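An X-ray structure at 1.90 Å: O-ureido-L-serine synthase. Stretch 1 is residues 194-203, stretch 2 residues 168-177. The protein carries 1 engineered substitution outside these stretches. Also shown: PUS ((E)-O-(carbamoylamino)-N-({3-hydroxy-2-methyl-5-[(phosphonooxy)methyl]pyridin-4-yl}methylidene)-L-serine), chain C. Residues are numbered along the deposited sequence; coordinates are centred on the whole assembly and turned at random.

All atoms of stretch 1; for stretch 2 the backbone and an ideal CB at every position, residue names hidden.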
# COMPACT_ATOMS: atom_id res chain seq x y z
N PRO A 194 14.62 -22.26 -3.44
CA PRO A 194 14.74 -23.52 -4.18
C PRO A 194 13.98 -24.70 -3.57
O PRO A 194 13.76 -25.70 -4.24
CB PRO A 194 16.24 -23.77 -4.25
CG PRO A 194 16.83 -22.96 -3.15
CD PRO A 194 15.94 -21.75 -3.02
N GLU A 195 13.59 -24.57 -2.31
CA GLU A 195 12.86 -25.64 -1.63
C GLU A 195 11.41 -25.73 -2.12
O GLU A 195 10.81 -26.80 -2.08
CB GLU A 195 12.87 -25.41 -0.12
CG GLU A 195 13.92 -26.22 0.61
CD GLU A 195 15.23 -25.48 0.74
OE1 GLU A 195 15.45 -24.52 -0.03
OE2 GLU A 195 16.05 -25.86 1.61
N VAL A 196 10.87 -24.60 -2.57
CA VAL A 196 9.50 -24.55 -3.07
C VAL A 196 9.34 -25.42 -4.32
O VAL A 196 10.14 -25.32 -5.26
CB VAL A 196 9.08 -23.11 -3.43
CG1 VAL A 196 7.66 -23.09 -3.96
CG2 VAL A 196 9.20 -22.21 -2.20
N ARG A 197 8.31 -26.26 -4.34
CA ARG A 197 8.04 -27.12 -5.48
C ARG A 197 7.23 -26.36 -6.51
O ARG A 197 6.14 -25.87 -6.22
CB ARG A 197 7.27 -28.38 -5.04
CG ARG A 197 8.15 -29.45 -4.38
CD ARG A 197 7.55 -30.84 -4.49
NE ARG A 197 7.85 -31.48 -5.77
CZ ARG A 197 8.97 -32.15 -6.03
NH1 ARG A 197 9.90 -32.28 -5.10
NH2 ARG A 197 9.15 -32.69 -7.23
N VAL A 198 7.77 -26.26 -7.72
CA VAL A 198 7.11 -25.56 -8.80
C VAL A 198 6.27 -26.56 -9.58
O VAL A 198 6.79 -27.43 -10.28
CB VAL A 198 8.12 -24.87 -9.74
CG1 VAL A 198 7.41 -24.31 -10.97
CG2 VAL A 198 8.84 -23.74 -9.00
N VAL A 199 4.95 -26.43 -9.46
CA VAL A 199 4.00 -27.32 -10.11
C VAL A 199 3.33 -26.68 -11.32
O VAL A 199 2.60 -25.71 -11.18
CB VAL A 199 2.90 -27.76 -9.11
CG1 VAL A 199 1.93 -28.72 -9.77
CG2 VAL A 199 3.55 -28.39 -7.88
N ALA A 200 3.58 -27.25 -12.50
CA ALA A 200 2.98 -26.73 -13.73
C ALA A 200 2.00 -27.76 -14.28
O ALA A 200 2.36 -28.90 -14.54
CB ALA A 200 4.06 -26.44 -14.78
N LEU A 201 0.75 -27.35 -14.46
CA LEU A 201 -0.25 -28.27 -14.97
C LEU A 201 -0.61 -27.96 -16.42
O LEU A 201 -0.39 -26.85 -16.90
CB LEU A 201 -1.51 -28.23 -14.10
CG LEU A 201 -2.20 -26.87 -13.98
CD1 LEU A 201 -3.30 -26.75 -15.03
CD2 LEU A 201 -2.78 -26.71 -12.58
N GLU A 202 -1.15 -28.96 -17.10
CA GLU A 202 -1.60 -28.82 -18.47
C GLU A 202 -2.99 -29.45 -18.50
O GLU A 202 -3.33 -30.25 -17.63
CB GLU A 202 -0.69 -29.60 -19.43
CG GLU A 202 0.79 -29.51 -19.15
CD GLU A 202 1.61 -30.19 -20.24
OE1 GLU A 202 1.74 -29.60 -21.33
OE2 GLU A 202 2.11 -31.31 -20.00
N PRO A 203 -3.82 -29.07 -19.49
CA PRO A 203 -5.16 -29.66 -19.54
C PRO A 203 -5.01 -31.15 -19.88
O PRO A 203 -4.12 -31.52 -20.64
CB PRO A 203 -5.87 -28.89 -20.65
CG PRO A 203 -5.01 -27.65 -20.89
CD PRO A 203 -3.61 -28.08 -20.56
N UNK A 168 6.23 -19.91 5.77
CA UNK A 168 6.29 -21.20 5.10
C UNK A 168 5.56 -21.24 3.76
O UNK A 168 4.41 -20.79 3.65
CB UNK A 168 5.71 -22.27 6.02
N UNK A 169 6.24 -21.76 2.75
CA UNK A 169 5.68 -21.91 1.41
C UNK A 169 6.29 -23.19 0.84
O UNK A 169 7.51 -23.30 0.73
CB UNK A 169 5.97 -20.70 0.53
N UNK A 170 5.44 -24.14 0.49
CA UNK A 170 5.88 -25.43 -0.04
C UNK A 170 5.66 -25.69 -1.53
O UNK A 170 6.49 -26.34 -2.16
CB UNK A 170 5.17 -26.54 0.74
N UNK A 171 4.55 -25.21 -2.08
CA UNK A 171 4.27 -25.41 -3.50
C UNK A 171 3.71 -24.17 -4.18
O UNK A 171 2.92 -23.44 -3.59
CB UNK A 171 3.29 -26.57 -3.67
N UNK A 172 4.14 -23.95 -5.42
CA UNK A 172 3.67 -22.84 -6.23
C UNK A 172 2.96 -23.50 -7.42
O UNK A 172 3.57 -24.27 -8.17
CB UNK A 172 4.81 -21.91 -6.66
N UNK A 173 1.68 -23.21 -7.60
CA UNK A 173 0.93 -23.84 -8.67
C UNK A 173 0.45 -22.93 -9.78
O UNK A 173 -0.16 -21.89 -9.53
CB UNK A 173 -0.29 -24.55 -8.07
N UNK A 174 0.71 -23.33 -11.02
CA UNK A 174 0.29 -22.53 -12.16
C UNK A 174 0.14 -23.35 -13.43
O UNK A 174 0.76 -24.41 -13.58
CB UNK A 174 1.29 -21.40 -12.40
N UNK A 175 -0.70 -22.86 -14.33
CA UNK A 175 -0.85 -23.53 -15.61
C UNK A 175 -0.01 -22.67 -16.53
O UNK A 175 0.79 -21.86 -16.05
CB UNK A 175 -2.30 -23.66 -16.07
N UNK A 176 -0.16 -22.82 -17.84
CA UNK A 176 0.61 -21.99 -18.75
C UNK A 176 0.06 -21.90 -20.16
O UNK A 176 -0.55 -22.83 -20.67
CB UNK A 176 2.05 -22.52 -18.81
N UNK A 177 0.26 -20.72 -20.75
CA UNK A 177 -0.14 -20.46 -22.12
C UNK A 177 1.18 -20.12 -22.79
O UNK A 177 1.73 -20.93 -23.54
CB UNK A 177 -1.19 -19.35 -22.25
N PUS C . -3.25 -15.89 -21.97
CA PUS C . -2.47 -15.43 -23.19
CB PUS C . -1.85 -16.65 -23.97
OG PUS C . -2.94 -17.58 -24.41
ND PUS C . -2.59 -18.24 -25.66
CE PUS C . -2.56 -19.59 -25.72
NZ2 PUS C . -2.45 -20.31 -24.59
OZ1 PUS C . -2.62 -20.14 -26.77
C PUS C . -3.43 -14.66 -24.12
O PUS C . -4.43 -14.18 -23.67
OT PUS C . -3.18 -14.53 -25.30
C2 PUS C . -5.54 -17.41 -18.47
C3 PUS C . -4.81 -16.77 -19.58
C4 PUS C . -3.39 -17.10 -19.79
C5 PUS C . -2.75 -18.03 -18.86
C6 PUS C . -3.55 -18.61 -17.77
C2A PUS C . -7.00 -17.12 -18.26
C4A PUS C . -2.65 -16.62 -21.02
C5A PUS C . -1.28 -18.41 -19.01
N1 PUS C . -4.89 -18.29 -17.63
O3 PUS C . -5.42 -15.85 -20.35
O1P PUS C . 0.82 -16.91 -20.63
O2P PUS C . 1.82 -16.44 -18.54
O3P PUS C . 1.48 -18.70 -19.21
O4P PUS C . -0.41 -17.31 -18.60
P PUS C . 0.93 -17.34 -19.25

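At position 168 the CB has nothing of stretch 1 within 5.5 Å, so almost any side chain would do. The residue is Arg 168, which turns to its own stretch and pairs with position 170.

At 169 the CB lies sideways, 4.5 Å from Val 196 CG2, and a medium or large apolar side chain would extend that contact. Leu 169 does so, its CG 4.2 Å from Val 196 CG2.

The CB at 170 points away from stretch 1, while the backbone O accepts a hydrogen bond from Arg 197 N (2.8 Å). A polar residue is plausible. Asp 170 forms a salt bridge through OD2 with Arg 168 NE (2.8 Å).

From 171 the strands run parallel, and successive side chains alternate between the two faces of the sheet. The CB at 171 shares a face with Arg 197 and Val 199, 4.6 Å from Val 199 CG2; a beta-branched, aromatic or long polar side chain would fit. His 171 lies beside Arg 197, its ND1 3.7 Å from Arg 197 CB.

At 172 both backbone groups bond to stretch 1: N donates to Arg 197 O (2.9 Å) and O accepts from Val 199 N (2.9 Å). The CB, on the face of Val 198, lies 4.1 Å from Val 196 CG1, which favours an apolar residue, branched or aromatic. Phe 172 keeps that contact through its CB.

Position 173 returns to the face of Val 199, and its extended phi/psi of -114/131 suits a beta-branched residue. Val 173 fills it, with CG2 4.2 Å from Val 199 CB and CG1 4.1 Å from Leu 201 CD2.

At 174, N donates to Val 199 O (3.0 Å) and O accepts from Leu 201 N (3.1 Å). The CB joins the face of Ala 200, whose methyl offers no polar partner; valine, serine or threonine could sit here. Thr 174 directs OG1 to the O of residue 175, 2.7 Å away.

At 175 an ideal CB would lie only 3.4 Å from Leu 201 CD1, so the smallest residue is favoured. Gly 175 brings its CA to 3.6 Å from Leu 201 O.

The CB at 176 is 5.3 Å from Leu 201 O, leaving room for a large side chain to reach back. Phe 176 does, its CZ 3.5 Å from Glu 202 OE1 and its ring edge toward Ala 200 CB.

At 177 an ideal CB would clash with PUS NZ2 at 2.8 Å. Gly 177 avoids this, and its N donates to PUS O3P (2.8 Å).

Stretch 2, residues 168-177: RLDHFVTGFG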
# COMPACT_ATOMS: atom_id res chain seq x y z
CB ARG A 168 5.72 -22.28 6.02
CG ARG A 168 5.53 -23.63 5.33
CD ARG A 168 5.52 -24.77 6.34
NE ARG A 168 5.42 -26.07 5.68
CZ ARG A 168 5.16 -27.21 6.31
NH1 ARG A 168 4.97 -27.21 7.63
NH2 ARG A 168 5.09 -28.35 5.63
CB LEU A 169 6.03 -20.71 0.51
CG LEU A 169 5.48 -20.81 -0.92
CD1 LEU A 169 3.96 -20.92 -0.89
CD2 LEU A 169 5.92 -19.60 -1.74
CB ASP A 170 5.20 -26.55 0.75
CG ASP A 170 5.52 -26.49 2.22
OD1 ASP A 170 6.69 -26.73 2.58
OD2 ASP A 170 4.61 -26.20 3.01
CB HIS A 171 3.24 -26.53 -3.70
CG HIS A 171 3.46 -27.72 -2.84
ND1 HIS A 171 4.09 -28.86 -3.29
CD2 HIS A 171 3.12 -27.97 -1.55
CE1 HIS A 171 4.13 -29.76 -2.32
NE2 HIS A 171 3.54 -29.24 -1.25
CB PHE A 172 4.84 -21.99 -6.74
CG PHE A 172 4.44 -20.94 -7.73
CD1 PHE A 172 3.62 -19.88 -7.34
CD2 PHE A 172 4.86 -21.01 -9.05
CE1 PHE A 172 3.22 -18.91 -8.26
CE2 PHE A 172 4.48 -20.04 -9.97
CZ PHE A 172 3.65 -18.99 -9.58
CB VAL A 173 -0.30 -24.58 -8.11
CG1 VAL A 173 -0.95 -25.41 -9.19
CG2 VAL A 173 0.12 -25.45 -6.93
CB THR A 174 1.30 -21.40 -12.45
OG1 THR A 174 0.89 -20.68 -13.63
CG2 THR A 174 2.69 -21.98 -12.69
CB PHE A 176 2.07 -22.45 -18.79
CG PHE A 176 2.28 -23.80 -19.41
CD1 PHE A 176 2.30 -23.95 -20.79
CD2 PHE A 176 2.51 -24.92 -18.61
CE1 PHE A 176 2.54 -25.19 -21.37
CE2 PHE A 176 2.76 -26.18 -19.18
CZ PHE A 176 2.78 -26.31 -20.56
O HOH W 1 9.02 -27.45 0.67
O HOH W 2 -1.54 -25.18 -18.48
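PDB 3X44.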